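Local coordinates for xylulose kinase (Escherichia coli, PDB 2ITM), which catalyses the ATP-dependent phosphorylation of D-xylulose to D-xylulose 5-phosphate and, less efficiently, that of 1-deoxy-D-xylulose, at residues Q47-Q50 with A51-A55; L133-Q136 with R137-E141; L151-D154 with Y155-R159; A165-M168 with S169-A172. All coordinates share one frame; numbering follows the deposited sequence.

Contact 1: Q47-Q50 with A51-A55; sequences QWWQ and ATDRA
Thr52 turns OG1 beside its own backbone N (chi1 -60°), which aims the hydroxyl back along the helix at the carbonyl of Trp48. Thr52 OG1 donates to Trp48 O at 2.9 Å, while Thr52 N donates to the same oxygen at 3.0 Å. The two donors arrive from opposite faces of the carbonyl plane, so one acceptor serves both the helix ladder and a side chain. Asp53 takes a different first torsion, CG anti to the backbone N (chi1 -167°). Asp53 CB lies 4.3 Å from Trp49 NE1, at an oblique angle to the indole, and Asp53 N donates to Trp49 O at 2.8 Å in a nearly straight bond (173°). All this is i to i+4 geometry within helix 45-62, which packs in the FGGY N-terminal domain between strand 11-17 and helix 152-161. Ala51 and Thr52 rest on Val12 of that strand, and Trp48 on Pro152 and Tyr155. Putting a valine in place of Thr52 would probably leave Trp48 O with the backbone N-H of this turn but without its second donor. The Asp53 carboxylate is engaged beyond the two segments, OD2 with Trp220 NE1 and OD1 in a salt bridge to Lys57. Arg54 keeps an extended chain from CG to NE and reaches away from this turn to a salt bridge with Glu29. Arg54 N binds Gln50 O at 3.1 Å, one step further along the ladder. At the start of the turn, Ala51 CB lies 3.2 Å from Gln47 O, the carbonyl that accepts from Ala51 N.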
loop_
_atom_site.group_PDB
_atom_site.type_symbol
_atom_site.label_atom_id
_atom_site.label_comp_id
_atom_site.label_asym_id
_atom_site.label_seq_id
_atom_site.Cartn_x
_atom_site.Cartn_y
_atom_site.Cartn_z
ATOM N N GLN A 47 -28.489 25.281 17.422
ATOM C CA GLN A 47 -27.734 24.292 18.157
ATOM C C GLN A 47 -26.476 24.853 18.814
ATOM O O GLN A 47 -26.077 24.376 19.861
ATOM C CB GLN A 47 -27.396 23.085 17.284
ATOM C CG GLN A 47 -26.873 21.873 18.071
ATOM C CD GLN A 47 -26.099 20.842 17.210
ATOM O OE1 GLN A 47 -25.756 21.123 16.063
ATOM N NE2 GLN A 47 -25.836 19.668 17.776
ATOM N N TRP A 48 -25.859 25.860 18.201
ATOM C CA TRP A 48 -24.745 26.565 18.828
ATOM C C TRP A 48 -25.188 27.198 20.135
ATOM O O TRP A 48 -24.504 27.122 21.137
ATOM C CB TRP A 48 -24.173 27.643 17.915
ATOM C CG TRP A 48 -23.608 27.151 16.631
ATOM C CD1 TRP A 48 -23.141 25.912 16.364
ATOM C CD2 TRP A 48 -23.441 27.919 15.425
ATOM N NE1 TRP A 48 -22.681 25.829 15.063
ATOM C CE2 TRP A 48 -22.860 27.070 14.467
ATOM C CE3 TRP A 48 -23.721 29.235 15.061
ATOM C CZ2 TRP A 48 -22.573 27.475 13.175
ATOM C CZ3 TRP A 48 -23.442 29.645 13.794
ATOM C CH2 TRP A 48 -22.877 28.780 12.864
ATOM N N TRP A 49 -26.350 27.827 20.113
ATOM C CA TRP A 49 -26.790 28.548 21.276
ATOM C C TRP A 49 -27.168 27.584 22.379
ATOM O O TRP A 49 -26.707 27.719 23.496
ATOM C CB TRP A 49 -27.951 29.474 20.969
ATOM C CG TRP A 49 -28.598 29.968 22.210
ATOM C CD1 TRP A 49 -29.767 29.547 22.741
ATOM C CD2 TRP A 49 -28.093 30.956 23.101
ATOM N NE1 TRP A 49 -30.036 30.222 23.899
ATOM C CE2 TRP A 49 -29.016 31.094 24.143
ATOM C CE3 TRP A 49 -26.945 31.743 23.128
ATOM C CZ2 TRP A 49 -28.831 31.977 25.183
ATOM C CZ3 TRP A 49 -26.778 32.609 24.133
ATOM C CH2 TRP A 49 -27.713 32.730 25.147
ATOM N N GLN A 50 -28.012 26.616 22.055
ATOM C CA GLN A 50 -28.455 25.661 23.049
ATOM C C GLN A 50 -27.272 24.959 23.696
ATOM O O GLN A 50 -27.261 24.735 24.893
ATOM C CB GLN A 50 -29.442 24.650 22.458
ATOM C CG GLN A 50 -30.734 25.265 21.919
ATOM C CD GLN A 50 -31.500 26.053 22.957
ATOM O OE1 GLN A 50 -32.236 26.972 22.623
ATOM N NE2 GLN A 50 -31.328 25.699 24.212
ATOM N N ALA A 51 -26.271 24.629 22.901
ATOM C CA ALA A 51 -25.073 24.021 23.432
ATOM C C ALA A 51 -24.327 24.939 24.372
ATOM O O ALA A 51 -23.868 24.509 25.416
ATOM C CB ALA A 51 -24.171 23.546 22.336
ATOM N N THR A 52 -24.194 26.205 23.998
ATOM C CA THR A 52 -23.479 27.173 24.808
ATOM C C THR A 52 -24.217 27.454 26.113
ATOM O O THR A 52 -23.604 27.564 27.160
ATOM C CB THR A 52 -23.267 28.488 24.049
ATOM O OG1 THR A 52 -22.519 28.261 22.856
ATOM C CG2 THR A 52 -22.390 29.418 24.848
ATOM N N ASP A 53 -25.534 27.576 26.030
ATOM C CA ASP A 53 -26.371 27.753 27.207
ATOM C C ASP A 53 -26.205 26.628 28.224
ATOM O O ASP A 53 -25.858 26.857 29.357
ATOM C CB ASP A 53 -27.835 27.882 26.794
ATOM C CG ASP A 53 -28.728 28.377 27.918
ATOM O OD1 ASP A 53 -29.814 27.814 28.077
ATOM O OD2 ASP A 53 -28.436 29.323 28.667
ATOM N N ARG A 54 -26.457 25.412 27.782
ATOM C CA ARG A 54 -26.166 24.209 28.534
ATOM C C ARG A 54 -24.826 24.244 29.247
ATOM O O ARG A 54 -24.743 24.037 30.443
ATOM C CB ARG A 54 -26.206 23.020 27.588
ATOM C CG ARG A 54 -26.352 21.687 28.247
ATOM C CD ARG A 54 -26.897 20.613 27.322
ATOM N NE ARG A 54 -26.460 19.266 27.688
ATOM C CZ ARG A 54 -26.862 18.162 27.076
ATOM N NH1 ARG A 54 -27.712 18.237 26.065
ATOM N NH2 ARG A 54 -26.418 16.979 27.471
ATOM N N ALA A 55 -23.777 24.492 28.482
ATOM C CA ALA A 55 -22.425 24.476 28.996
ATOM C C ALA A 55 -22.199 25.498 30.100
ATOM O O ALA A 55 -21.555 25.218 31.087
ATOM C CB ALA A 55 -21.447 24.683 27.878
#

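Contact 2: L133-Q136 with R137-E141; sequences LWVQ and RHEPE
Trp134 and His138, one turn apart at the C-terminal end of helix 128-138, form an offset stack. The imidazole lies over the five-membered ring of the indole, centroids 4.0 Å apart and planes only 10° from parallel. His138 CB sits almost on the normal of the six-membered ring, a CH-pi contact. Trp134 O also accepts from His138 N at 2.7 Å, and it lies at the edge of the imidazole, in its plane. Leu133 O is taken by Arg137 N, whose second approach, to Trp134 O, is weak. Val135 O accepts from Glu139 N at 2.6 Å and only weakly from His138 N. Glu139 then leaves helical geometry and becomes the N-cap residue of helix 140-143, so one helix ends and the next begins at this residue. Its CG lies beside the backbone N (chi1 -65°), and the extended chain runs back toward the indole. The carboxylate is satisfied outside the segments, with OE2 in a salt bridge to Arg91 NE; likewise Arg137 NE pairs with Glu104 of helix 102-111. Around the indole, Arg100 adds a cation-pi contact and Trp40 meets it nearly perpendicularly. Glu139 OE1 comes to the indole edge near its plane, 3.4 Å from Trp134 CZ3.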
loop_
_atom_site.group_PDB
_atom_site.type_symbol
_atom_site.label_atom_id
_atom_site.label_comp_id
_atom_site.label_asym_id
_atom_site.label_seq_id
_atom_site.Cartn_x
_atom_site.Cartn_y
_atom_site.Cartn_z
ATOM N N LEU A 133 -21.757 33.632 -3.015
ATOM C CA LEU A 133 -21.984 33.483 -4.441
ATOM C C LEU A 133 -22.784 32.234 -4.773
ATOM O O LEU A 133 -23.689 32.282 -5.579
ATOM C CB LEU A 133 -20.666 33.490 -5.202
ATOM C CG LEU A 133 -20.371 34.710 -6.071
ATOM C CD1 LEU A 133 -19.895 35.854 -5.224
ATOM C CD2 LEU A 133 -19.354 34.383 -7.128
ATOM N N TRP A 134 -22.449 31.117 -4.142
ATOM C CA TRP A 134 -23.194 29.882 -4.337
ATOM C C TRP A 134 -24.664 30.026 -3.970
ATOM O O TRP A 134 -25.536 29.648 -4.735
ATOM C CB TRP A 134 -22.570 28.727 -3.555
ATOM C CG TRP A 134 -23.192 27.395 -3.812
ATOM C CD1 TRP A 134 -22.743 26.449 -4.661
ATOM C CD2 TRP A 134 -24.375 26.861 -3.215
ATOM N NE1 TRP A 134 -23.565 25.349 -4.639
ATOM C CE2 TRP A 134 -24.576 25.582 -3.751
ATOM C CE3 TRP A 134 -25.285 27.332 -2.276
ATOM C CZ2 TRP A 134 -25.642 24.777 -3.381
ATOM C CZ3 TRP A 134 -26.333 26.533 -1.909
ATOM C CH2 TRP A 134 -26.508 25.273 -2.462
ATOM N N VAL A 135 -24.939 30.597 -2.810
ATOM C CA VAL A 135 -26.310 30.865 -2.421
ATOM C C VAL A 135 -27.023 31.783 -3.413
ATOM O O VAL A 135 -28.131 31.501 -3.835
ATOM C CB VAL A 135 -26.405 31.425 -0.993
ATOM C CG1 VAL A 135 -27.803 31.974 -0.718
ATOM C CG2 VAL A 135 -26.033 30.362 0.023
ATOM N N GLN A 136 -26.370 32.861 -3.806
ATOM C CA GLN A 136 -26.921 33.710 -4.840
ATOM C C GLN A 136 -27.312 32.925 -6.084
ATOM O O GLN A 136 -28.352 33.167 -6.669
ATOM C CB GLN A 136 -25.975 34.842 -5.208
ATOM C CG GLN A 136 -26.627 35.829 -6.152
ATOM C CD GLN A 136 -25.700 36.916 -6.609
ATOM O OE1 GLN A 136 -26.147 37.993 -6.972
ATOM N NE2 GLN A 136 -24.397 36.629 -6.611
ATOM N N ARG A 137 -26.468 31.972 -6.461
ATOM C CA ARG A 137 -26.588 31.277 -7.728
ATOM C C ARG A 137 -27.551 30.118 -7.626
ATOM O O ARG A 137 -28.228 29.779 -8.577
ATOM C CB ARG A 137 -25.225 30.777 -8.185
ATOM C CG ARG A 137 -24.355 31.855 -8.776
ATOM C CD ARG A 137 -22.875 31.544 -8.786
ATOM N NE ARG A 137 -22.553 30.481 -9.723
ATOM C CZ ARG A 137 -22.480 30.643 -11.034
ATOM N NH1 ARG A 137 -22.707 31.827 -11.581
ATOM N NH2 ARG A 137 -22.182 29.610 -11.799
ATOM N N HIS A 138 -27.615 29.514 -6.454
ATOM C CA HIS A 138 -28.399 28.312 -6.283
ATOM C C HIS A 138 -29.649 28.505 -5.427
ATOM O O HIS A 138 -30.566 27.699 -5.480
ATOM C CB HIS A 138 -27.526 27.200 -5.725
ATOM C CG HIS A 138 -26.475 26.730 -6.671
ATOM N ND1 HIS A 138 -26.607 25.587 -7.418
ATOM C CD2 HIS A 138 -25.275 27.255 -6.999
ATOM C CE1 HIS A 138 -25.534 25.426 -8.165
ATOM N NE2 HIS A 138 -24.708 26.425 -7.928
ATOM N N GLU A 139 -29.673 29.570 -4.641
ATOM C CA GLU A 139 -30.802 29.853 -3.773
ATOM C C GLU A 139 -31.176 31.342 -3.780
ATOM O O GLU A 139 -31.136 32.002 -2.758
ATOM C CB GLU A 139 -30.515 29.392 -2.344
ATOM C CG GLU A 139 -30.358 27.890 -2.192
ATOM C CD GLU A 139 -29.823 27.472 -0.844
ATOM O OE1 GLU A 139 -29.534 26.286 -0.659
ATOM O OE2 GLU A 139 -29.697 28.326 0.040
ATOM N N PRO A 140 -31.530 31.858 -4.946
ATOM C CA PRO A 140 -31.698 33.301 -5.124
ATOM C C PRO A 140 -32.766 33.863 -4.197
ATOM O O PRO A 140 -32.703 35.013 -3.791
ATOM C CB PRO A 140 -32.132 33.417 -6.582
ATOM C CG PRO A 140 -32.682 32.108 -6.912
ATOM C CD PRO A 140 -31.888 31.116 -6.163
ATOM N N GLU A 141 -33.735 33.028 -3.865
ATOM C CA GLU A 141 -34.806 33.407 -2.975
ATOM C C GLU A 141 -34.300 33.700 -1.575
ATOM O O GLU A 141 -34.743 34.642 -0.943
ATOM C CB GLU A 141 -35.835 32.290 -2.926
ATOM C CG GLU A 141 -35.875 31.435 -4.182
ATOM C CD GLU A 141 -34.771 30.390 -4.235
ATOM O OE1 GLU A 141 -34.545 29.825 -5.321
ATOM O OE2 GLU A 141 -34.139 30.127 -3.202
#

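Contact 3: L151-D154 with Y155-R159; sequences LPKD and YLRLR
Asp154 OD1 is gripped by two cations: Lys153 NZ on its syn side at 2.8 Å and Arg157 NH2 on its anti side at 2.9 Å. They approach from opposite faces of the carboxylate plane, and the carboxylate and guanidinium planes stand 34° apart. Lys153 NZ and Arg157 NH2 are themselves 4.0 Å apart, a closeness that the shared anion would probably offset. Arg157 starts with CG opposite its backbone N (chi1 178°), runs beside Asp154 in the same direction, then bends at chi3 to lay its guanidinium edge against OD1. This salt-bridge network occupies the buried first turns of helix 152-161, for which Leu151 is the N-cap residue. Leu151 O accepts from Tyr155 N at 3.0 Å, and Arg157 N bonds Lys153 O. Asp154 OD2 takes the hydroxyl of Ser166 as partner, while Arg157 NE binds Ala165 O and its other nitrogens reach the carbonyls of Val228 and Ala229, tying the helix to strands 165-167 and 226-232. Further along, Arg159 NE makes a weak 3.3 Å bond to Tyr155 OH. Leu156 CB lies 3.0 Å from Lys153 O, and the Leu156 side chain touches Thr52 of helix 45-62.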
loop_
_atom_site.group_PDB
_atom_site.type_symbol
_atom_site.label_atom_id
_atom_site.label_comp_id
_atom_site.label_asym_id
_atom_site.label_seq_id
_atom_site.Cartn_x
_atom_site.Cartn_y
_atom_site.Cartn_z
ATOM N N LEU A 151 -20.133 35.271 11.005
ATOM C CA LEU A 151 -19.371 34.112 11.380
ATOM C C LEU A 151 -19.977 33.452 12.618
ATOM O O LEU A 151 -20.787 34.032 13.300
ATOM C CB LEU A 151 -17.909 34.490 11.591
ATOM C CG LEU A 151 -17.169 34.997 10.356
ATOM C CD1 LEU A 151 -15.955 35.798 10.729
ATOM C CD2 LEU A 151 -16.777 33.832 9.477
ATOM N N PRO A 152 -19.592 32.223 12.885
ATOM C CA PRO A 152 -20.326 31.406 13.849
ATOM C C PRO A 152 -20.252 31.955 15.276
ATOM O O PRO A 152 -21.270 32.063 15.933
ATOM C CB PRO A 152 -19.646 30.038 13.710
ATOM C CG PRO A 152 -19.183 30.016 12.305
ATOM C CD PRO A 152 -18.724 31.389 12.011
ATOM N N LYS A 153 -19.062 32.315 15.734
ATOM C CA LYS A 153 -18.907 32.854 17.074
ATOM C C LYS A 153 -19.601 34.210 17.218
ATOM O O LYS A 153 -20.046 34.577 18.290
ATOM C CB LYS A 153 -17.441 32.960 17.443
ATOM C CG LYS A 153 -16.839 34.303 17.134
ATOM C CD LYS A 153 -15.400 34.368 17.507
ATOM C CE LYS A 153 -14.880 35.782 17.412
ATOM N NZ LYS A 153 -15.058 36.401 16.092
ATOM N N ASP A 154 -19.674 34.930 16.110
ATOM C CA ASP A 154 -20.299 36.227 16.060
ATOM C C ASP A 154 -21.822 36.138 16.103
ATOM O O ASP A 154 -22.474 37.021 16.628
ATOM C CB ASP A 154 -19.811 37.019 14.856
ATOM C CG ASP A 154 -18.312 37.239 14.874
ATOM O OD1 ASP A 154 -17.739 37.338 15.963
ATOM O OD2 ASP A 154 -17.636 37.310 13.853
ATOM N N TYR A 155 -22.381 35.059 15.578
ATOM C CA TYR A 155 -23.800 34.813 15.768
ATOM C C TYR A 155 -24.076 34.598 17.243
ATOM O O TYR A 155 -25.024 35.123 17.785
ATOM C CB TYR A 155 -24.301 33.613 14.970
ATOM C CG TYR A 155 -25.700 33.200 15.362
ATOM C CD1 TYR A 155 -26.797 33.874 14.883
ATOM C CD2 TYR A 155 -25.914 32.154 16.235
ATOM C CE1 TYR A 155 -28.068 33.501 15.243
ATOM C CE2 TYR A 155 -27.170 31.777 16.603
ATOM C CZ TYR A 155 -28.250 32.454 16.113
ATOM O OH TYR A 155 -29.507 32.085 16.491
ATOM N N LEU A 156 -23.195 33.837 17.870
ATOM C CA LEU A 156 -23.176 33.673 19.305
ATOM C C LEU A 156 -23.161 34.986 20.078
ATOM O O LEU A 156 -23.944 35.172 20.991
ATOM C CB LEU A 156 -22.010 32.786 19.714
ATOM C CG LEU A 156 -22.208 31.905 20.920
ATOM C CD1 LEU A 156 -23.580 31.278 20.931
ATOM C CD2 LEU A 156 -21.142 30.842 20.944
ATOM N N ARG A 157 -22.266 35.891 19.699
ATOM C CA ARG A 157 -22.235 37.214 20.282
ATOM C C ARG A 157 -23.580 37.928 20.217
ATOM O O ARG A 157 -24.057 38.428 21.209
ATOM C CB ARG A 157 -21.130 38.063 19.656
ATOM C CG ARG A 157 -21.063 39.477 20.174
ATOM C CD ARG A 157 -20.380 40.463 19.249
ATOM N NE ARG A 157 -19.286 39.836 18.534
ATOM C CZ ARG A 157 -18.159 39.460 19.096
ATOM N NH1 ARG A 157 -17.954 39.675 20.381
ATOM N NH2 ARG A 157 -17.231 38.879 18.371
ATOM N N LEU A 158 -24.178 37.969 19.035
ATOM C CA LEU A 158 -25.480 38.593 18.835
ATOM C C LEU A 158 -26.552 38.021 19.757
ATOM O O LEU A 158 -27.289 38.752 20.387
ATOM C CB LEU A 158 -25.906 38.482 17.378
ATOM C CG LEU A 158 -27.333 38.902 17.051
ATOM C CD1 LEU A 158 -27.432 40.387 16.995
ATOM C CD2 LEU A 158 -27.814 38.274 15.765
ATOM N N ARG A 159 -26.598 36.704 19.871
ATOM C CA ARG A 159 -27.472 36.044 20.828
ATOM C C ARG A 159 -27.190 36.395 22.293
ATOM O O ARG A 159 -28.100 36.439 23.103
ATOM C CB ARG A 159 -27.466 34.537 20.613
ATOM C CG ARG A 159 -28.336 34.069 19.460
ATOM C CD ARG A 159 -29.819 34.303 19.657
ATOM N NE ARG A 159 -30.618 33.098 19.422
ATOM C CZ ARG A 159 -30.994 32.262 20.362
ATOM N NH1 ARG A 159 -30.655 32.480 21.614
ATOM N NH2 ARG A 159 -31.698 31.196 20.055
#

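Contact 4: A165-M168 with S169-A172; sequences ASDM and SDAA
Asp167, Met168 and Ser169 carry the turn in which strand 165-167 passes into helix 168-172, and Asp167 caps that helix as its N-cap residue. Its CG sits between its own backbone N and carbonyl carbon (chi1 81°), which swings the carboxylate over the first turn. Asp167 OD1 receives Ser169 OG at 2.6 Å on its syn lone pair and Ser169 N at 2.9 Å from well above the carboxylate plane. Asp170 N adds a weak third bond to Asp167 OD1 at 3.5 Å. Ser169 folds its hydroxyl back in a similar way (chi1 80°), and the same OG also pairs with Gly232 N, so the cap is joined to the end of strand 226-232, just before helix 233-241. The backbone closes the turn: Asp167 O accepts from Ala171 N at 2.9 Å, and Met168 O from Ala172 N. Met168, bent at chi2, sends its side chain the other way, onto Leu202 and Cys278. Asp167 OD2 lies 3.3 Å from Asp170 CB, and the two carboxylates come within 4.4 Å between Asp167 OD2 and Asp170 OD1. Lys153 NZ forms salt bridges to both oxygens. With an alanine at Asp167, the amide of Ser169 would probably lose its capping acceptor and Lys153 one of its carboxylate partners. Asp170 also touches Met77 of the substrate site and lies about 6 Å, side chain to ligand, from the bound D-xylulose. Lys153, which also bridges Asp154, brings its positive charge to both acids and would probably offset their repulsion.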
loop_
_atom_site.group_PDB
_atom_site.type_symbol
_atom_site.label_atom_id
_atom_site.label_comp_id
_atom_site.label_asym_id
_atom_site.label_seq_id
_atom_site.Cartn_x
_atom_site.Cartn_y
_atom_site.Cartn_z
ATOM N N ALA A 165 -21.080 42.241 15.659
ATOM C CA ALA A 165 -19.665 42.546 15.698
ATOM C C ALA A 165 -18.759 41.349 15.437
ATOM O O ALA A 165 -19.090 40.232 15.774
ATOM C CB ALA A 165 -19.308 43.205 16.987
ATOM N N SER A 166 -17.604 41.611 14.840
ATOM C CA SER A 166 -16.543 40.630 14.736
ATOM C C SER A 166 -15.160 41.199 15.050
ATOM O O SER A 166 -15.017 42.376 15.285
ATOM C CB SER A 166 -16.554 39.982 13.350
ATOM O OG SER A 166 -15.798 38.803 13.324
ATOM N N ASP A 167 -14.178 40.324 15.004
ATOM C CA ASP A 167 -12.791 40.704 15.140
ATOM C C ASP A 167 -12.012 40.522 13.844
ATOM O O ASP A 167 -12.441 39.840 12.959
ATOM C CB ASP A 167 -12.136 39.933 16.276
ATOM C CG ASP A 167 -11.727 38.552 15.874
ATOM O OD1 ASP A 167 -10.543 38.341 15.637
ATOM O OD2 ASP A 167 -12.522 37.616 15.775
ATOM N N MET A 168 -10.842 41.137 13.776
ATOM C CA MET A 168 -10.021 41.134 12.571
ATOM C C MET A 168 -9.533 39.735 12.116
ATOM O O MET A 168 -9.362 39.476 10.947
ATOM C CB MET A 168 -8.843 42.089 12.728
ATOM C CG MET A 168 -9.244 43.533 12.995
ATOM S SD MET A 168 -10.144 44.301 11.655
ATOM C CE MET A 168 -10.368 45.914 12.324
ATOM N N SER A 169 -9.293 38.844 13.062
ATOM C CA SER A 169 -8.821 37.514 12.757
ATOM C C SER A 169 -9.883 36.624 12.125
ATOM O O SER A 169 -9.587 35.906 11.210
ATOM C CB SER A 169 -8.171 36.851 13.981
ATOM O OG SER A 169 -9.122 36.330 14.874
ATOM N N ASP A 170 -11.090 36.694 12.649
ATOM C CA ASP A 170 -12.196 35.955 12.072
ATOM C C ASP A 170 -12.638 36.596 10.751
ATOM O O ASP A 170 -12.866 35.917 9.770
ATOM C CB ASP A 170 -13.360 35.897 13.070
ATOM C CG ASP A 170 -13.889 34.465 13.286
ATOM O OD1 ASP A 170 -14.884 34.335 14.027
ATOM O OD2 ASP A 170 -13.406 33.451 12.768
ATOM N N ALA A 171 -12.749 37.928 10.760
ATOM C CA ALA A 171 -13.139 38.692 9.592
ATOM C C ALA A 171 -12.205 38.475 8.398
ATOM O O ALA A 171 -12.653 38.440 7.275
ATOM C CB ALA A 171 -13.251 40.160 9.927
ATOM N N ALA A 172 -10.917 38.347 8.659
ATOM C CA ALA A 172 -9.966 38.072 7.610
ATOM C C ALA A 172 -10.335 36.807 6.844
ATOM O O ALA A 172 -10.128 36.717 5.648
ATOM C CB ALA A 172 -8.590 37.968 8.172
#

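All four contacts belong to the FGGY N-terminal domain. Contacts 3 and 4 are its buried pair, centres 11 Å apart, where helix 152-161 meets the strand and helix of 165-172; charge and capping bonds dominate there, close to the sugar. Contact 1 lies against contact 3 through Trp48, Trp49 and Thr52, the cation-pi pair of Trp49 with Arg159 included, but it is only partly buried and depends more on backbone bonds with one added hydroxyl. Contact 2 stands apart, about 13 Å at the nearest atoms from contacts 1 and 3, at a helix break near the surface, where ring stacking replaces the buried salt-bridge network.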